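Glucose-1-phosphate thymidylyltransferase (Bacillus anthracis, PDB 4ECM) catalyses the transfer of a thymidylyl group from dTTP to glucose 1-phosphate, releasing pyrophosphate and yielding the dTDP-glucose used in dTDP-L-rhamnose biosynthesis. Local coordinates at residues A[70-78]-A[113-121]; A[151-160]-A[189-199]. All blocks are in the same frame, centred on the assembly; numbering follows the deposited sequence.

In the fold
Contacts 1 and 2 illustrate how one mixed sheet can serve a single substrate cleft in two ways. In contact 1 a helical segment lies over strand 72-77 in the parallel part of the sheet; in contact 2 strand 153-159 pairs edge to edge with the broken strand 190-198. Their centres are about 19 Å apart, yet they meet where L114 CD2 packs against Y198 CE2 at 3.8 Å. Both reach the bound dTDP-glucose, at different ends: the side chain of A113 in contact 1 comes within about 4 Å of the ligand, beside the thymine, whereas V192 and G194 of contact 2 line the glucose. Pyrophosphate lies about 10 Å from the side chain of A113.

Contact 1. Residues A[70-78]-A[113-121]; sequences ITDIMIITG and ALGLCEDFV
M74 and F120 interlock where the two short helical pieces of 113-121 rest on strand 72-77, an example of helix-on-sheet packing in the alpha/beta nucleotidyltransferase fold. No hydrogen bond joins the segments, and the fit depends on shape. CB of M74 sits over one face of the F120 ring, toward its rim, 3.8 Å from the centroid in a CH-pi contact, while SD of M74 lies obliquely, 4.7 Å from the F120 centroid, in a Met-aromatic contact. The bend at chi3 (-71°) sets the methyl beside the CB-CG bond of F120, on the same side of the ring plane, with CE of M74 3.4 Å from CB of F120. With its CG anti to the backbone N (chi1 173°), F120 runs past the methionine in the opposite direction. The next bump is the thiol of C117, the N-cap of helix 118-121. Its SG fits between two side chains of the strand, 3.7 Å from SD of M74 and 3.9 Å from CG1 of I76. I76 in turn fills the hollow at the turn between the helices: its CD1 leans on C117 and L116, and its CG2 touches both A113 CB and L116 CD1, 4.0 Å from each. K26 also makes a cation-pi contact with F120. At the far end of the ring, F120 CZ lies 3.7 Å from the backbone O of D72, which sits at the ring edge.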
loop_
_atom_site.group_PDB
_atom_site.type_symbol
_atom_site.label_atom_id
_atom_site.label_comp_id
_atom_site.label_asym_id
_atom_site.label_seq_id
_atom_site.Cartn_x
_atom_site.Cartn_y
_atom_site.Cartn_z
ATOM N N ILE A 70 -16.947 -20.864 -14.983
ATOM C CA ILE A 70 -15.552 -21.127 -14.740
ATOM C C ILE A 70 -15.268 -20.319 -13.491
ATOM O O ILE A 70 -15.160 -19.083 -13.546
ATOM C CB ILE A 70 -14.667 -20.706 -15.895
ATOM C CG1 ILE A 70 -15.037 -21.511 -17.146
ATOM C CG2 ILE A 70 -13.205 -20.946 -15.533
ATOM C CD1 ILE A 70 -14.223 -21.167 -18.369
ATOM N N THR A 71 -15.174 -21.027 -12.364
ATOM C CA THR A 71 -15.019 -20.399 -11.053
ATOM C C THR A 71 -13.647 -20.558 -10.384
ATOM O O THR A 71 -13.369 -19.847 -9.424
ATOM C CB THR A 71 -16.102 -20.912 -10.105
ATOM O OG1 THR A 71 -16.017 -22.341 -10.007
ATOM C CG2 THR A 71 -17.493 -20.520 -10.632
ATOM N N ASP A 72 -12.827 -21.504 -10.851
ATOM C CA ASP A 72 -11.461 -21.695 -10.342
ATOM C C ASP A 72 -10.575 -20.861 -11.254
ATOM O O ASP A 72 -10.286 -21.252 -12.382
ATOM C CB ASP A 72 -11.035 -23.171 -10.387
ATOM C CG ASP A 72 -11.839 -24.055 -9.437
ATOM O OD1 ASP A 72 -12.185 -23.610 -8.326
ATOM O OD2 ASP A 72 -12.116 -25.214 -9.801
ATOM N N ILE A 73 -10.131 -19.714 -10.755
ATOM C CA ILE A 73 -9.393 -18.760 -11.575
ATOM C C ILE A 73 -8.067 -18.349 -10.960
ATOM O O ILE A 73 -7.998 -17.995 -9.774
ATOM C CB ILE A 73 -10.223 -17.474 -11.748
ATOM C CG1 ILE A 73 -11.594 -17.799 -12.362
ATOM C CG2 ILE A 73 -9.456 -16.453 -12.604
ATOM C CD1 ILE A 73 -12.610 -16.684 -12.299
ATOM N N MET A 74 -7.016 -18.385 -11.775
ATOM C CA MET A 74 -5.718 -17.935 -11.336
ATOM C C MET A 74 -5.443 -16.546 -11.913
ATOM O O MET A 74 -5.702 -16.283 -13.089
ATOM C CB MET A 74 -4.614 -18.924 -11.741
ATOM C CG MET A 74 -3.204 -18.392 -11.463
ATOM S SD MET A 74 -1.948 -19.677 -11.254
ATOM C CE MET A 74 -2.463 -20.317 -9.662
ATOM N N ILE A 75 -4.907 -15.674 -11.075
ATOM C CA ILE A 75 -4.587 -14.299 -11.442
ATOM C C ILE A 75 -3.076 -14.124 -11.367
ATOM O O ILE A 75 -2.468 -14.393 -10.322
ATOM C CB ILE A 75 -5.224 -13.320 -10.456
ATOM C CG1 ILE A 75 -6.757 -13.515 -10.372
ATOM C CG2 ILE A 75 -4.836 -11.854 -10.786
ATOM C CD1 ILE A 75 -7.517 -13.139 -11.558
ATOM N N ILE A 76 -2.476 -13.671 -12.465
ATOM C CA ILE A 76 -1.043 -13.405 -12.526
ATOM C C ILE A 76 -0.790 -11.897 -12.626
ATOM O O ILE A 76 -1.400 -11.217 -13.448
ATOM C CB ILE A 76 -0.409 -14.056 -13.746
ATOM C CG1 ILE A 76 -0.641 -15.574 -13.744
ATOM C CG2 ILE A 76 1.104 -13.721 -13.822
ATOM C CD1 ILE A 76 -0.022 -16.318 -12.565
ATOM N N THR A 77 0.082 -11.369 -11.776
ATOM C CA THR A 77 0.452 -9.955 -11.861
ATOM C C THR A 77 1.829 -9.749 -11.252
ATOM O O THR A 77 2.450 -10.700 -10.780
ATOM C CB THR A 77 -0.602 -9.021 -11.200
ATOM O OG1 THR A 77 -0.381 -7.664 -11.629
ATOM C CG2 THR A 77 -0.557 -9.120 -9.676
ATOM N N GLY A 78 2.318 -8.514 -11.300
ATOM C CA GLY A 78 3.639 -8.172 -10.742
ATOM C C GLY A 78 3.627 -8.101 -9.223
ATOM O O GLY A 78 2.584 -7.940 -8.602
ATOM N N ALA A 113 4.113 -15.742 -18.340
ATOM C CA ALA A 113 3.084 -15.589 -17.318
ATOM C C ALA A 113 2.217 -16.845 -17.272
ATOM O O ALA A 113 1.938 -17.393 -16.211
ATOM C CB ALA A 113 2.235 -14.343 -17.596
ATOM N N LEU A 114 1.833 -17.336 -18.437
ATOM C CA LEU A 114 0.993 -18.535 -18.501
ATOM C C LEU A 114 1.712 -19.736 -17.907
ATOM O O LEU A 114 1.083 -20.582 -17.275
ATOM C CB LEU A 114 0.582 -18.824 -19.942
ATOM C CG LEU A 114 -0.245 -20.079 -20.193
ATOM C CD1 LEU A 114 -1.548 -20.028 -19.442
ATOM C CD2 LEU A 114 -0.504 -20.224 -21.691
ATOM N N GLY A 115 3.028 -19.787 -18.083
ATOM C CA GLY A 115 3.843 -20.906 -17.570
ATOM C C GLY A 115 3.749 -21.100 -16.067
ATOM O O GLY A 115 3.886 -22.212 -15.583
ATOM N N LEU A 116 3.516 -20.011 -15.326
ATOM C CA LEU A 116 3.389 -20.057 -13.850
ATOM C C LEU A 116 2.112 -20.796 -13.383
ATOM O O LEU A 116 1.973 -21.150 -12.201
ATOM C CB LEU A 116 3.338 -18.627 -13.290
ATOM C CG LEU A 116 4.479 -17.688 -13.690
ATOM C CD1 LEU A 116 4.162 -16.252 -13.291
ATOM C CD2 LEU A 116 5.829 -18.151 -13.111
ATOM N N CYS A 117 1.186 -21.024 -14.311
ATOM C CA CYS A 117 -0.087 -21.660 -13.987
ATOM C C CYS A 117 -0.091 -23.172 -14.200
ATOM O O CYS A 117 -1.126 -23.805 -14.081
ATOM C CB CYS A 117 -1.185 -21.044 -14.862
ATOM S SG CYS A 117 -1.245 -19.265 -14.865
ATOM N N GLU A 118 1.056 -23.756 -14.514
ATOM C CA GLU A 118 1.127 -25.198 -14.791
ATOM C C GLU A 118 0.492 -26.086 -13.701
ATOM O O GLU A 118 -0.422 -26.875 -13.976
ATOM C CB GLU A 118 2.592 -25.629 -15.035
ATOM C CG GLU A 118 2.728 -27.148 -15.350
ATOM C CD GLU A 118 4.145 -27.574 -15.763
ATOM O OE1 GLU A 118 5.056 -26.723 -15.865
ATOM O OE2 GLU A 118 4.334 -28.782 -16.007
ATOM N N ASP A 119 0.979 -25.960 -12.473
ATOM C CA ASP A 119 0.487 -26.790 -11.361
ATOM C C ASP A 119 -0.990 -26.530 -11.049
ATOM O O ASP A 119 -1.740 -27.456 -10.770
ATOM C CB ASP A 119 1.346 -26.577 -10.110
ATOM C CG ASP A 119 2.781 -27.123 -10.268
ATOM O OD1 ASP A 119 3.048 -27.917 -11.197
ATOM O OD2 ASP A 119 3.638 -26.767 -9.434
ATOM N N PHE A 120 -1.398 -25.272 -11.118
ATOM C CA PHE A 120 -2.786 -24.903 -10.894
ATOM C C PHE A 120 -3.736 -25.610 -11.875
ATOM O O PHE A 120 -4.785 -26.093 -11.476
ATOM C CB PHE A 120 -2.946 -23.392 -11.030
ATOM C CG PHE A 120 -4.378 -22.919 -10.975
ATOM C CD1 PHE A 120 -5.052 -22.824 -9.762
ATOM C CD2 PHE A 120 -5.040 -22.543 -12.128
ATOM C CE1 PHE A 120 -6.372 -22.375 -9.708
ATOM C CE2 PHE A 120 -6.343 -22.080 -12.092
ATOM C CZ PHE A 120 -7.020 -21.999 -10.880
ATOM N N VAL A 121 -3.360 -25.673 -13.149
ATOM C CA VAL A 121 -4.217 -26.292 -14.156
ATOM C C VAL A 121 -4.172 -27.825 -14.102
ATOM O O VAL A 121 -5.194 -28.475 -14.282
ATOM C CB VAL A 121 -3.890 -25.779 -15.582
ATOM C CG1 VAL A 121 -4.664 -26.568 -16.644
ATOM C CG2 VAL A 121 -4.211 -24.313 -15.690
#

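Contact 2. Residues A[151-160]-A[189-199]; sequences EGAKVLLQSV and SYAVTGIYLYD. With DAU (2'deoxy-thymidine-5'-diphospho-alpha-D-glucose), chain B.
L156 faces T193 and I195 on the two sides of a corner in the partner strand. Its CB lies 3.6 Å from OG1 of T193; the next atom, CG, passes the carbonyl O of I195 at 4.0 Å; and the branch CD1 ends 3.8 Å from CG2 of I195, the two side chains meeting at a slant. The O of L156 is gripped twice by T193, by the amide N almost straight along the carbonyl and by OG1 at 2.7 Å from above the carbonyl plane (38° out of it). OG1 lies between the backbone N and the carbonyl carbon of T193 (chi1 66°), which turns it to the O that its own amide binds. The corner at G194 interrupts an antiparallel pairing inside the central mixed sheet of the nucleotidyltransferase fold. On one side of it Q158 and A191 form a hydrogen-bonded pair; on the other K154 and L197 do, with K154 N to L197 O at 2.9 Å. Beside the corner, the carbonyl O of V192 accepts a 2.7 Å bond from the glucose hydroxyl O4 of dTDP-glucose, while CG2 of V192 packs on CD2 of L157. At the G152 end, the amide N of G152 donates to D199 OD2 at 3.0 Å, from 61° out of the carboxylate plane. A water bridges D199 OD2 and E151 OE1, two probably charged carboxylates; salt bridges from K201 and R229 to E151 would offset their repulsion.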
loop_
_atom_site.group_PDB
_atom_site.type_symbol
_atom_site.label_atom_id
_atom_site.label_comp_id
_atom_site.label_asym_id
_atom_site.label_seq_id
_atom_site.Cartn_x
_atom_site.Cartn_y
_atom_site.Cartn_z
ATOM N N GLU A 151 -8.793 -32.674 -28.635
ATOM C CA GLU A 151 -7.637 -32.088 -27.992
ATOM C C GLU A 151 -7.237 -30.814 -28.705
ATOM O O GLU A 151 -7.843 -30.435 -29.693
ATOM C CB GLU A 151 -6.456 -33.052 -28.032
ATOM C CG GLU A 151 -5.905 -33.277 -29.442
ATOM C CD GLU A 151 -4.597 -34.050 -29.434
ATOM O OE1 GLU A 151 -3.647 -33.641 -28.701
ATOM O OE2 GLU A 151 -4.520 -35.054 -30.179
ATOM N N GLY A 152 -6.202 -30.160 -28.193
ATOM C CA GLY A 152 -5.644 -28.995 -28.849
ATOM C C GLY A 152 -5.919 -27.646 -28.238
ATOM O O GLY A 152 -5.847 -27.469 -27.021
ATOM N N ALA A 153 -6.230 -26.691 -29.112
ATOM C CA ALA A 153 -6.449 -25.320 -28.727
ATOM C C ALA A 153 -7.457 -24.673 -29.645
ATOM O O ALA A 153 -7.831 -25.236 -30.695
ATOM C CB ALA A 153 -5.120 -24.541 -28.782
ATOM N N LYS A 154 -7.874 -23.483 -29.239
ATOM C CA LYS A 154 -8.808 -22.667 -29.986
ATOM C C LYS A 154 -8.475 -21.194 -29.761
ATOM O O LYS A 154 -8.170 -20.775 -28.642
ATOM C CB LYS A 154 -10.254 -22.956 -29.545
ATOM C CG LYS A 154 -11.320 -22.072 -30.216
ATOM C CD LYS A 154 -12.747 -22.395 -29.747
ATOM C CE LYS A 154 -13.266 -23.778 -30.226
ATOM N NZ LYS A 154 -13.408 -23.943 -31.705
ATOM N N VAL A 155 -8.519 -20.429 -30.841
ATOM C CA VAL A 155 -8.272 -18.992 -30.816
ATOM C C VAL A 155 -9.519 -18.316 -31.363
ATOM O O VAL A 155 -10.282 -18.931 -32.144
ATOM C CB VAL A 155 -7.012 -18.589 -31.628
ATOM C CG1 VAL A 155 -5.762 -19.154 -30.963
ATOM C CG2 VAL A 155 -7.115 -19.051 -33.092
ATOM N N LEU A 156 -9.745 -17.080 -30.919
ATOM C CA LEU A 156 -10.912 -16.293 -31.310
ATOM C C LEU A 156 -10.423 -15.092 -32.101
ATOM O O LEU A 156 -9.542 -14.360 -31.641
ATOM C CB LEU A 156 -11.691 -15.843 -30.079
ATOM C CG LEU A 156 -12.112 -16.965 -29.120
ATOM C CD1 LEU A 156 -12.987 -16.410 -27.967
ATOM C CD2 LEU A 156 -12.836 -18.096 -29.858
ATOM N N LEU A 157 -11.009 -14.888 -33.280
ATOM C CA LEU A 157 -10.563 -13.850 -34.212
ATOM C C LEU A 157 -11.500 -12.655 -34.329
ATOM O O LEU A 157 -12.720 -12.773 -34.169
ATOM C CB LEU A 157 -10.390 -14.440 -35.617
ATOM C CG LEU A 157 -9.550 -15.718 -35.767
ATOM C CD1 LEU A 157 -9.463 -16.118 -37.253
ATOM C CD2 LEU A 157 -8.171 -15.533 -35.154
ATOM N N GLN A 158 -10.892 -11.504 -34.607
ATOM C CA GLN A 158 -11.610 -10.268 -34.852
ATOM C C GLN A 158 -11.021 -9.566 -36.043
ATOM O O GLN A 158 -9.817 -9.352 -36.106
ATOM C CB GLN A 158 -11.511 -9.315 -33.673
ATOM C CG GLN A 158 -12.624 -9.456 -32.695
ATOM C CD GLN A 158 -13.936 -8.827 -33.186
ATOM O OE1 GLN A 158 -15.003 -9.216 -32.759
ATOM N NE2 GLN A 158 -13.838 -7.852 -34.049
ATOM N N SER A 159 -11.878 -9.205 -36.990
ATOM C CA SER A 159 -11.451 -8.452 -38.155
ATOM C C SER A 159 -11.250 -7.027 -37.664
ATOM O O SER A 159 -12.133 -6.472 -37.020
ATOM C CB SER A 159 -12.506 -8.505 -39.252
ATOM O OG SER A 159 -12.046 -7.817 -40.402
ATOM N N VAL A 160 -10.076 -6.460 -37.914
ATOM C CA VAL A 160 -9.755 -5.105 -37.450
ATOM C C VAL A 160 -9.170 -4.210 -38.531
ATOM O O VAL A 160 -8.684 -4.688 -39.562
ATOM C CB VAL A 160 -8.738 -5.145 -36.265
ATOM C CG1 VAL A 160 -9.317 -5.927 -35.047
ATOM C CG2 VAL A 160 -7.405 -5.747 -36.699
ATOM N N SER A 189 -6.667 -9.092 -42.205
ATOM C CA SER A 189 -7.072 -8.204 -41.118
ATOM C C SER A 189 -7.670 -8.997 -39.930
ATOM O O SER A 189 -8.327 -8.421 -39.052
ATOM C CB SER A 189 -8.044 -7.134 -41.621
ATOM O OG SER A 189 -9.212 -7.719 -42.122
ATOM N N TYR A 190 -7.418 -10.306 -39.897
ATOM C CA TYR A 190 -7.895 -11.148 -38.797
ATOM C C TYR A 190 -6.951 -11.123 -37.601
ATOM O O TYR A 190 -5.942 -11.811 -37.605
ATOM C CB TYR A 190 -8.035 -12.602 -39.233
ATOM C CG TYR A 190 -9.113 -12.873 -40.263
ATOM C CD1 TYR A 190 -10.471 -12.812 -39.930
ATOM C CD2 TYR A 190 -8.773 -13.261 -41.556
ATOM C CE1 TYR A 190 -11.472 -13.093 -40.896
ATOM C CE2 TYR A 190 -9.750 -13.546 -42.517
ATOM C CZ TYR A 190 -11.091 -13.461 -42.193
ATOM O OH TYR A 190 -12.026 -13.767 -43.181
ATOM N N ALA A 191 -7.275 -10.329 -36.584
ATOM C CA ALA A 191 -6.472 -10.272 -35.374
ATOM C C ALA A 191 -6.782 -11.463 -34.489
ATOM O O ALA A 191 -7.948 -11.815 -34.306
ATOM C CB ALA A 191 -6.750 -8.971 -34.601
ATOM N N VAL A 192 -5.742 -12.097 -33.948
ATOM C CA VAL A 192 -5.916 -13.207 -33.011
ATOM C C VAL A 192 -6.008 -12.538 -31.637
ATOM O O VAL A 192 -5.011 -12.044 -31.094
ATOM C CB VAL A 192 -4.756 -14.227 -33.086
ATOM C CG1 VAL A 192 -4.953 -15.365 -32.071
ATOM C CG2 VAL A 192 -4.642 -14.800 -34.483
ATOM N N THR A 193 -7.218 -12.503 -31.097
ATOM C CA THR A 193 -7.471 -11.832 -29.834
ATOM C C THR A 193 -6.801 -12.525 -28.672
ATOM O O THR A 193 -6.357 -13.665 -28.790
ATOM C CB THR A 193 -8.958 -11.784 -29.508
ATOM O OG1 THR A 193 -9.435 -13.114 -29.286
ATOM C CG2 THR A 193 -9.733 -11.127 -30.636
ATOM N N GLY A 194 -6.775 -11.820 -27.534
ATOM C CA GLY A 194 -6.181 -12.315 -26.310
ATOM C C GLY A 194 -7.093 -13.184 -25.455
ATOM O O GLY A 194 -7.118 -13.038 -24.224
ATOM N N ILE A 195 -7.850 -14.068 -26.102
ATOM C CA ILE A 195 -8.705 -15.022 -25.411
ATOM C C ILE A 195 -8.317 -16.350 -26.002
ATOM O O ILE A 195 -8.579 -16.599 -27.177
ATOM C CB ILE A 195 -10.207 -14.803 -25.630
ATOM C CG1 ILE A 195 -10.644 -13.389 -25.221
ATOM C CG2 ILE A 195 -11.004 -15.836 -24.807
ATOM C CD1 ILE A 195 -10.231 -12.300 -26.161
ATOM N N TYR A 196 -7.661 -17.182 -25.201
ATOM C CA TYR A 196 -7.127 -18.453 -25.659
ATOM C C TYR A 196 -7.716 -19.639 -24.892
ATOM O O TYR A 196 -7.892 -19.584 -23.670
ATOM C CB TYR A 196 -5.602 -18.451 -25.467
ATOM C CG TYR A 196 -4.931 -17.217 -26.019
ATOM C CD1 TYR A 196 -4.764 -17.043 -27.384
ATOM C CD2 TYR A 196 -4.461 -16.226 -25.179
ATOM C CE1 TYR A 196 -4.162 -15.905 -27.892
ATOM C CE2 TYR A 196 -3.847 -15.087 -25.682
ATOM C CZ TYR A 196 -3.703 -14.933 -27.031
ATOM O OH TYR A 196 -3.106 -13.794 -27.522
ATOM N N LEU A 197 -8.029 -20.709 -25.615
ATOM C CA LEU A 197 -8.530 -21.908 -24.986
ATOM C C LEU A 197 -7.501 -22.988 -25.268
ATOM O O LEU A 197 -7.210 -23.269 -26.437
ATOM C CB LEU A 197 -9.932 -22.282 -25.478
ATOM C CG LEU A 197 -11.031 -21.219 -25.257
ATOM C CD1 LEU A 197 -11.016 -20.163 -26.374
ATOM C CD2 LEU A 197 -12.400 -21.827 -25.183
ATOM N N TYR A 198 -6.929 -23.561 -24.197
ATOM C CA TYR A 198 -5.858 -24.581 -24.306
ATOM C C TYR A 198 -6.086 -25.850 -23.484
ATOM O O TYR A 198 -6.792 -25.833 -22.469
ATOM C CB TYR A 198 -4.517 -24.026 -23.809
ATOM C CG TYR A 198 -3.944 -22.848 -24.558
ATOM C CD1 TYR A 198 -3.695 -22.924 -25.920
ATOM C CD2 TYR A 198 -3.570 -21.694 -23.890
ATOM C CE1 TYR A 198 -3.151 -21.863 -26.617
ATOM C CE2 TYR A 198 -3.000 -20.607 -24.583
ATOM C CZ TYR A 198 -2.801 -20.705 -25.951
ATOM O OH TYR A 198 -2.251 -19.662 -26.667
ATOM N N ASP A 199 -5.489 -26.957 -23.941
ATOM C CA ASP A 199 -5.470 -28.167 -23.149
ATOM C C ASP A 199 -4.161 -28.098 -22.349
ATOM O O ASP A 199 -3.342 -27.202 -22.557
ATOM C CB ASP A 199 -5.612 -29.457 -23.979
ATOM C CG ASP A 199 -4.456 -29.711 -24.942
ATOM O OD1 ASP A 199 -3.438 -29.001 -24.902
ATOM O OD2 ASP A 199 -4.584 -30.659 -25.748
HETATM O O6 DAU B . -4.538 -7.759 -27.473
HETATM C C6 DAU B . -4.369 -8.861 -28.368
HETATM C C5 DAU B . -2.887 -9.080 -28.634
HETATM O O5 DAU B . -2.250 -9.264 -27.373
HETATM C C4 DAU B . -2.647 -10.288 -29.547
HETATM O O4 DAU B . -3.208 -10.069 -30.836
HETATM C C3 DAU B . -1.162 -10.601 -29.712
HETATM O O3 DAU B . -1.026 -11.817 -30.477
HETATM C C2 DAU B . -0.545 -10.753 -28.316
HETATM O O2 DAU B . 0.879 -10.943 -28.399
HETATM C C1 DAU B . -0.846 -9.539 -27.446
HETATM O O1 DAU B . -0.159 -8.410 -27.972
HETATM P P2 DAU B . 0.186 -7.141 -27.036
HETATM O O3P DAU B . -1.046 -6.300 -26.798
HETATM O O4P DAU B . 1.442 -6.528 -27.589
HETATM O OPP DAU B . 0.518 -7.848 -25.619
HETATM P P DAU B . 0.908 -7.000 -24.309
HETATM O O1P DAU B . 0.186 -5.674 -24.345
HETATM O O2P DAU B . 2.384 -7.054 -24.151
HETATM O "O5'" DAU B . 0.230 -7.860 -23.126
HETATM C "C5'" DAU B . -1.178 -7.877 -23.003
HETATM C "C4'" DAU B . -1.682 -8.359 -21.642
HETATM O "O4'" DAU B . -0.981 -9.490 -21.128
HETATM C "C3'" DAU B . -1.659 -7.279 -20.583
HETATM O "O3'" DAU B . -2.993 -7.222 -20.069
HETATM C "C2'" DAU B . -0.694 -7.755 -19.525
HETATM C "C1'" DAU B . -0.525 -9.240 -19.814
HETATM N N11 DAU B . 0.860 -9.741 -19.838
HETATM C C61 DAU B . 1.769 -9.151 -20.753
HETATM C C51 DAU B . 3.131 -9.323 -20.604
HETATM C C5A DAU B . 4.082 -8.780 -21.650
HETATM C C21 DAU B . 1.380 -10.317 -18.663
HETATM O O21 DAU B . 0.517 -10.806 -17.760
HETATM N N31 DAU B . 2.711 -10.506 -18.486
HETATM C C41 DAU B . 3.607 -10.036 -19.392
HETATM O O41 DAU B . 4.932 -10.215 -19.190
HETATM O O HOH W 1 -3.120 -30.983 -27.853
HETATM O O HOH W 2 -7.422 -16.001 -29.501
HETATM O O HOH W 3 -10.515 -10.071 -41.586
HETATM O O HOH W 4 -11.484 -5.588 -41.273
#